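Local coordinates for protein (chymotrypsin/elastase isoinhibitor 1) (Ascaris suum, PDB 1EAI) that inhibits the host's serine proteinases, chymotrypsin and elastase among them, and so defends the parasitic worm, at residues Asn8-Glu13 / Pro42-Arg47; Cys38-Ser41 / Arg47-Asn50. All blocks are in the same frame, centred on the assembly; numbering follows the deposited sequence.

Contact 1 (Asn8-Glu13 / Pro42-Arg47); sequences NEVWTE and PGRGMR
Two small side-chain pairs, R44 on V10 and M46 on N8, make a surface contact in which segment 42-47, a short 3-10 turn and loop running into strand 46-48, leans against segment 8-13, at V10 of strand 10-12 and at N8 before it. No direct hydrogen bond joins the segments. V10 crosses R44 at about a right angle and lies over one face of its guanidinium group: CG1 of V10 stands 3.6 Å above that plane, offset toward the rim, and CB of V10 is 3.8 Å from NH1 of R44. The R44 chain is extended from CG to NE, which carries the flat group across to the valine. Farther along, SD of M46 touches CB of N8 at 3.9 Å. A bend at chi2 (-72°) turns the thioether toward the asparagine, whose ND2 hydrogen-bonds the backbone O of C54. Between the two pairs a water gives a hydrogen bond to O of N8 (3.3 Å) and accepts a weak one from NH1 of R44. E39 is a long, weak ionic partner of the same NH1. Away from the reactive bond of this disulfide-rich TIL domain, strand 10-12 and the turn before strand 46-48 thus adhere by van der Waals contact, with polarity met by water and neighbours.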
ATOM      1  N   ASN C   8       0.720   0.108  24.020  1.00 27.01           N
ATOM      2  CA  ASN C   8      -0.314  -0.864  23.782  1.00 23.10           C
ATOM      3  C   ASN C   8      -0.302  -1.527  22.390  1.00 26.25           C
ATOM      4  O   ASN C   8      -1.274  -2.185  21.902  1.00 30.09           O
ATOM      5  CB  ASN C   8      -1.682  -0.326  24.177  1.00 26.05           C
ATOM      6  CG  ASN C   8      -1.868   0.383  25.507  1.00 27.37           C
ATOM      7  OD1 ASN C   8      -1.654  -0.204  26.550  1.00 30.63           O
ATOM      8  ND2 ASN C   8      -2.306   1.638  25.492  1.00 28.43           N
ATOM      9  N   GLU C   9       0.772  -1.303  21.668  1.00 24.47           N
ATOM     10  CA  GLU C   9       0.996  -1.824  20.338  1.00 25.88           C
ATOM     11  C   GLU C   9       1.821  -3.146  20.350  1.00 27.13           C
ATOM     12  O   GLU C   9       2.858  -3.314  21.082  1.00 24.99           O
ATOM     13  CB  GLU C   9       1.797  -0.762  19.564  1.00 28.61           C
ATOM     14  CG  GLU C   9       0.958   0.445  19.099  1.00 26.35           C
ATOM     15  CD  GLU C   9       1.728   1.261  18.091  1.00 27.32           C
ATOM     16  OE1 GLU C   9       2.987   1.340  17.941  1.00 26.93           O
ATOM     17  OE2 GLU C   9       0.883   2.019  17.466  1.00 27.96           O
ATOM     18  N   VAL C  10       1.444  -4.083  19.480  1.00 23.50           N
ATOM     19  CA  VAL C  10       2.231  -5.295  19.507  1.00 24.06           C
ATOM     20  C   VAL C  10       2.699  -5.675  18.071  1.00 29.41           C
ATOM     21  O   VAL C  10       1.887  -5.619  17.145  1.00 33.32           O
ATOM     22  CB  VAL C  10       1.398  -6.413  20.171  1.00 22.01           C
ATOM     23  CG1 VAL C  10       1.975  -7.756  19.798  1.00 19.54           C
ATOM     24  CG2 VAL C  10       1.110  -6.364  21.692  1.00 13.35           C
ATOM     25  N   TRP C  11       4.017  -5.947  17.854  1.00 27.58           N
ATOM     26  CA  TRP C  11       4.602  -6.318  16.543  1.00 22.31           C
ATOM     27  C   TRP C  11       4.103  -7.622  15.901  1.00 23.57           C
ATOM     28  O   TRP C  11       4.260  -8.691  16.429  1.00 23.91           O
ATOM     29  CB  TRP C  11       6.173  -6.155  16.530  1.00 20.22           C
ATOM     30  CG  TRP C  11       6.841  -6.534  15.207  1.00 22.21           C
ATOM     31  CD1 TRP C  11       7.182  -7.799  14.729  1.00 22.27           C
ATOM     32  CD2 TRP C  11       6.989  -5.668  14.060  1.00 18.93           C
ATOM     33  NE1 TRP C  11       7.543  -7.735  13.355  1.00 24.77           N
ATOM     34  CE2 TRP C  11       7.486  -6.431  12.962  1.00 19.19           C
ATOM     35  CE3 TRP C  11       6.735  -4.342  13.896  1.00 19.13           C
ATOM     36  CZ2 TRP C  11       7.828  -5.883  11.745  1.00 21.21           C
ATOM     37  CZ3 TRP C  11       7.066  -3.775  12.658  1.00 17.96           C
ATOM     38  CH2 TRP C  11       7.634  -4.521  11.608  1.00 21.20           C
ATOM     39  N   THR C  12       3.457  -7.611  14.720  1.00 24.78           N
ATOM     40  CA  THR C  12       3.068  -8.908  14.092  1.00 23.73           C
ATOM     41  C   THR C  12       3.521  -8.941  12.600  1.00 25.17           C
ATOM     42  O   THR C  12       3.594  -7.873  11.876  1.00 22.38           O
ATOM     43  CB  THR C  12       1.532  -9.224  14.180  1.00 22.91           C
ATOM     44  OG1 THR C  12       1.119 -10.472  13.594  1.00 26.78           O
ATOM     45  CG2 THR C  12       0.732  -8.167  13.480  1.00 20.32           C
ATOM     46  N   GLU C  13       3.734 -10.176  12.137  1.00 25.24           N
ATOM     47  CA  GLU C  13       4.049 -10.478  10.768  1.00 32.19           C
ATOM     48  C   GLU C  13       2.806 -10.690   9.943  1.00 32.98           C
ATOM     49  O   GLU C  13       2.904 -10.694   8.732  1.00 31.49           O
ATOM     50  CB  GLU C  13       4.799 -11.800  10.685  1.00 39.74           C
ATOM     51  CG  GLU C  13       6.155 -11.733  11.394  1.00 48.56           C
ATOM     52  CD  GLU C  13       7.145 -10.855  10.689  1.00 57.03           C
ATOM     53  OE1 GLU C  13       7.002 -10.502   9.522  1.00 61.18           O
ATOM     54  OE2 GLU C  13       8.161 -10.522  11.478  1.00 60.70           O
ATOM     55  N   PRO C  42      -8.231  -5.106  18.233  1.00 26.01           N
ATOM     56  CA  PRO C  42      -9.449  -5.115  18.951  1.00 29.39           C
ATOM     57  C   PRO C  42      -9.558  -6.360  19.793  1.00 32.72           C
ATOM     58  O   PRO C  42     -10.109  -6.276  20.892  1.00 30.84           O
ATOM     59  CB  PRO C  42     -10.547  -4.982  17.898  1.00 28.14           C
ATOM     60  CG  PRO C  42      -9.863  -4.739  16.568  1.00 27.27           C
ATOM     61  CD  PRO C  42      -8.407  -4.488  16.886  1.00 29.21           C
ATOM     62  N   GLY C  43      -8.989  -7.469  19.257  1.00 31.00           N
ATOM     63  CA  GLY C  43      -8.984  -8.705  20.005  1.00 30.38           C
ATOM     64  C   GLY C  43      -8.294  -8.637  21.409  1.00 31.35           C
ATOM     65  O   GLY C  43      -8.417  -9.567  22.217  1.00 34.73           O
ATOM     66  N   ARG C  44      -7.501  -7.610  21.739  1.00 25.33           N
ATOM     67  CA  ARG C  44      -6.896  -7.452  23.070  1.00 24.86           C
ATOM     68  C   ARG C  44      -7.539  -6.304  23.858  1.00 23.54           C
ATOM     69  O   ARG C  44      -6.922  -5.824  24.796  1.00 23.61           O
ATOM     70  CB  ARG C  44      -5.425  -7.059  22.970  1.00 31.90           C
ATOM     71  CG  ARG C  44      -4.521  -8.070  22.326  1.00 37.06           C
ATOM     72  CD  ARG C  44      -3.029  -7.719  22.335  1.00 43.26           C
ATOM     73  NE  ARG C  44      -2.250  -8.796  21.656  1.00 48.34           N
ATOM     74  CZ  ARG C  44      -1.844  -8.821  20.355  1.00 49.81           C
ATOM     75  NH1 ARG C  44      -2.030  -7.808  19.480  1.00 49.69           N
ATOM     76  NH2 ARG C  44      -1.228  -9.912  19.900  1.00 49.60           N
ATOM     77  N   GLY C  45      -8.681  -5.803  23.367  1.00 25.66           N
ATOM     78  CA  GLY C  45      -9.488  -4.717  23.884  1.00 27.49           C
ATOM     79  C   GLY C  45      -9.001  -3.276  23.688  1.00 29.02           C
ATOM     80  O   GLY C  45      -9.291  -2.410  24.527  1.00 30.56           O
ATOM     81  N   MET C  46      -8.335  -2.983  22.574  1.00 27.27           N
ATOM     82  CA  MET C  46      -7.776  -1.656  22.279  1.00 25.15           C
ATOM     83  C   MET C  46      -8.480  -0.905  21.131  1.00 26.30           C
ATOM     84  O   MET C  46      -9.047  -1.502  20.195  1.00 26.52           O
ATOM     85  CB  MET C  46      -6.249  -1.810  22.008  1.00 25.47           C
ATOM     86  CG  MET C  46      -5.506  -2.624  23.068  1.00 27.55           C
ATOM     87  SD  MET C  46      -5.303  -1.759  24.666  1.00 30.71           S
ATOM     88  CE  MET C  46      -4.535  -3.028  25.679  1.00 30.45           C
ATOM     89  N   ARG C  47      -8.379   0.414  21.069  1.00 26.37           N
ATOM     90  CA  ARG C  47      -8.964   1.192  19.933  1.00 27.89           C
ATOM     91  C   ARG C  47      -8.041   2.382  19.574  1.00 26.45           C
ATOM     92  O   ARG C  47      -7.202   2.778  20.399  1.00 23.31           O
ATOM     93  CB  ARG C  47     -10.293   1.899  20.281  1.00 28.60           C
ATOM     94  CG  ARG C  47     -11.533   1.089  20.592  1.00 27.47           C
ATOM     95  CD  ARG C  47     -12.184   0.479  19.354  1.00 29.22           C
ATOM     96  NE  ARG C  47     -12.226  -0.836  19.846  1.00 34.32           N
ATOM     97  CZ  ARG C  47     -13.222  -1.587  20.114  1.00 38.02           C
ATOM     98  NH1 ARG C  47     -14.422  -1.218  19.766  1.00 41.96           N
ATOM     99  NH2 ARG C  47     -12.940  -2.745  20.708  1.00 37.33           N
TER
HETATM  100  O   HOH W   1      -2.701  -4.540  20.157  1.00 33.16           O

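Contact 2 (Cys38-Ser41 / Arg47-Asn50); sequences CECS and RRTN
C40 meets R48 and R47 with two different atoms, CB and SG. Its CB sits over one face of the R48 guanidinium, 3.4 Å above the plane and offset toward the rim, with NE of R48 the nearest atom to CB at 3.6 Å. SG of C40 reaches the backbone of the other segment, 3.5 Å from O of R47; with chi1 at -158° the sulfur stands anti to the backbone N of C40, which turns it to that strand. At the edge of the same guanidinium, in its plane, O of C38 lies 3.8 Å from NH2 of R48, a polar approach too long for a hydrogen bond. The R48 chain reaches this place by a bend at chi2 (-76°), since its CB does not itself head for the 38-41 segment.

Beyond this shell, E9 and E18 both form salt bridges with NH2 of R48, and E18 also accepts a hydrogen bond from N of C40. Two carboxylates meeting at NH2 restrain that end of the guanidinium, and they would be expected to favour its positive charge. The cysteines are held covalently, C38 to C5 and C40 to C54. In this protein a cystine thus packs on an arginine held by two carboxylates, within the many disulfides and scarce regular secondary structure characteristic of the TIL fold of small serine proteinase inhibitors.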
ATOM      1  N   CYS C  38       3.220  -2.604  13.829  1.00 32.83           N
ATOM      2  CA  CYS C  38       3.049  -2.344  15.249  1.00 28.22           C
ATOM      3  C   CYS C  38       1.568  -2.187  15.352  1.00 22.26           C
ATOM      4  O   CYS C  38       1.031  -1.190  14.813  1.00 20.52           O
ATOM      5  CB  CYS C  38       3.788  -1.047  15.634  1.00 28.44           C
ATOM      6  SG  CYS C  38       5.511  -1.336  16.106  1.00 29.16           S
ATOM      7  N   GLU C  39       0.880  -3.288  15.686  1.00 24.24           N
ATOM      8  CA  GLU C  39      -0.606  -3.314  15.694  1.00 26.22           C
ATOM      9  C   GLU C  39      -1.378  -2.973  17.039  1.00 22.10           C
ATOM     10  O   GLU C  39      -0.900  -3.317  18.150  1.00 17.89           O
ATOM     11  CB  GLU C  39      -0.955  -4.724  15.142  1.00 27.72           C
ATOM     12  CG  GLU C  39      -2.445  -5.092  15.005  1.00 29.14           C
ATOM     13  CD  GLU C  39      -2.724  -6.597  15.028  1.00 35.35           C
ATOM     14  OE1 GLU C  39      -2.296  -7.418  15.868  1.00 38.02           O
ATOM     15  OE2 GLU C  39      -3.382  -6.973  13.976  1.00 37.40           O
ATOM     16  N   CYS C  40      -2.481  -2.204  16.956  1.00 20.61           N
ATOM     17  CA  CYS C  40      -3.465  -1.852  18.000  1.00 22.42           C
ATOM     18  C   CYS C  40      -4.645  -2.792  17.765  1.00 20.15           C
ATOM     19  O   CYS C  40      -5.460  -2.383  16.948  1.00 24.35           O
ATOM     20  CB  CYS C  40      -4.136  -0.442  17.776  1.00 23.03           C
ATOM     21  SG  CYS C  40      -4.881   0.368  19.259  1.00 24.50           S
ATOM     22  N   SER C  41      -4.740  -4.023  18.356  1.00 15.85           N
ATOM     23  CA  SER C  41      -5.893  -4.929  17.994  1.00 24.17           C
ATOM     24  C   SER C  41      -7.108  -4.909  18.865  1.00 25.27           C
ATOM     25  O   SER C  41      -7.008  -5.013  20.064  1.00 25.32           O
ATOM     26  CB  SER C  41      -5.540  -6.418  17.947  1.00 27.59           C
ATOM     27  OG  SER C  41      -4.282  -6.486  18.579  1.00 29.23           O
ATOM     28  N   ARG C  47      -8.379   0.414  21.069  1.00 26.37           N
ATOM     29  CA  ARG C  47      -8.964   1.192  19.933  1.00 27.89           C
ATOM     30  C   ARG C  47      -8.041   2.382  19.574  1.00 26.45           C
ATOM     31  O   ARG C  47      -7.202   2.778  20.399  1.00 23.31           O
ATOM     32  CB  ARG C  47     -10.293   1.899  20.281  1.00 28.60           C
ATOM     33  CG  ARG C  47     -11.533   1.089  20.592  1.00 27.47           C
ATOM     34  CD  ARG C  47     -12.184   0.479  19.354  1.00 29.22           C
ATOM     35  NE  ARG C  47     -12.226  -0.836  19.846  1.00 34.32           N
ATOM     36  CZ  ARG C  47     -13.222  -1.587  20.114  1.00 38.02           C
ATOM     37  NH1 ARG C  47     -14.422  -1.218  19.766  1.00 41.96           N
ATOM     38  NH2 ARG C  47     -12.940  -2.745  20.708  1.00 37.33           N
ATOM     39  N   ARG C  48      -8.191   2.955  18.375  1.00 27.55           N
ATOM     40  CA  ARG C  48      -7.400   4.146  17.937  1.00 28.09           C
ATOM     41  C   ARG C  48      -8.132   5.496  18.166  1.00 31.54           C
ATOM     42  O   ARG C  48      -9.355   5.582  17.919  1.00 33.33           O
ATOM     43  CB  ARG C  48      -7.102   4.114  16.424  1.00 23.77           C
ATOM     44  CG  ARG C  48      -5.988   3.164  15.977  1.00 23.15           C
ATOM     45  CD  ARG C  48      -4.532   3.580  16.224  1.00 25.26           C
ATOM     46  NE  ARG C  48      -3.577   2.537  15.819  1.00 26.77           N
ATOM     47  CZ  ARG C  48      -2.307   2.481  16.230  1.00 27.23           C
ATOM     48  NH1 ARG C  48      -1.827   3.417  17.072  1.00 24.93           N
ATOM     49  NH2 ARG C  48      -1.497   1.497  15.784  1.00 25.85           N
ATOM     50  N   THR C  49      -7.390   6.543  18.605  1.00 31.83           N
ATOM     51  CA  THR C  49      -7.901   7.906  18.727  1.00 31.73           C
ATOM     52  C   THR C  49      -7.861   8.626  17.371  1.00 37.25           C
ATOM     53  O   THR C  49      -7.334   8.106  16.397  1.00 35.66           O
ATOM     54  CB  THR C  49      -7.182   8.745  19.792  1.00 29.13           C
ATOM     55  OG1 THR C  49      -5.855   9.145  19.429  1.00 31.29           O
ATOM     56  CG2 THR C  49      -7.076   7.888  21.035  1.00 28.93           C
ATOM     57  N   ASN C  50      -8.332   9.879  17.319  1.00 41.79           N
ATOM     58  CA  ASN C  50      -8.341  10.657  16.074  1.00 44.67           C
ATOM     59  C   ASN C  50      -7.010  11.136  15.547  1.00 41.56           C
ATOM     60  O   ASN C  50      -6.879  11.423  14.394  1.00 42.43           O
ATOM     61  CB  ASN C  50      -9.394  11.783  16.094  1.00 50.27           C
ATOM     62  CG  ASN C  50     -10.812  11.185  16.133  1.00 56.73           C
ATOM     63  OD1 ASN C  50     -11.188  10.316  15.306  1.00 57.04           O
ATOM     64  ND2 ASN C  50     -11.597  11.585  17.149  1.00 59.08           N
TER

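From the N terminus, the chain passes through 8-13, which holds strand 10-12, runs out past the reactive bond L31-M32, and returns along strand 37-39, which pairs with strand 10-12 through the backbone hydrogen bond from N of V10 to O of E39. Contact 1 closes the long loop from 8-13 to 42-47. Contact 2 closes a much shorter one, from 38-41 to 47-50, that starts inside the first and ends beyond it, so the two overlap and do not nest. They share R47 and strand 46-48, and E9, within 8-13, reaches across to the second contact. Together they tie the 10-12/37-39 sheet to the 46-48/54-56 hairpin.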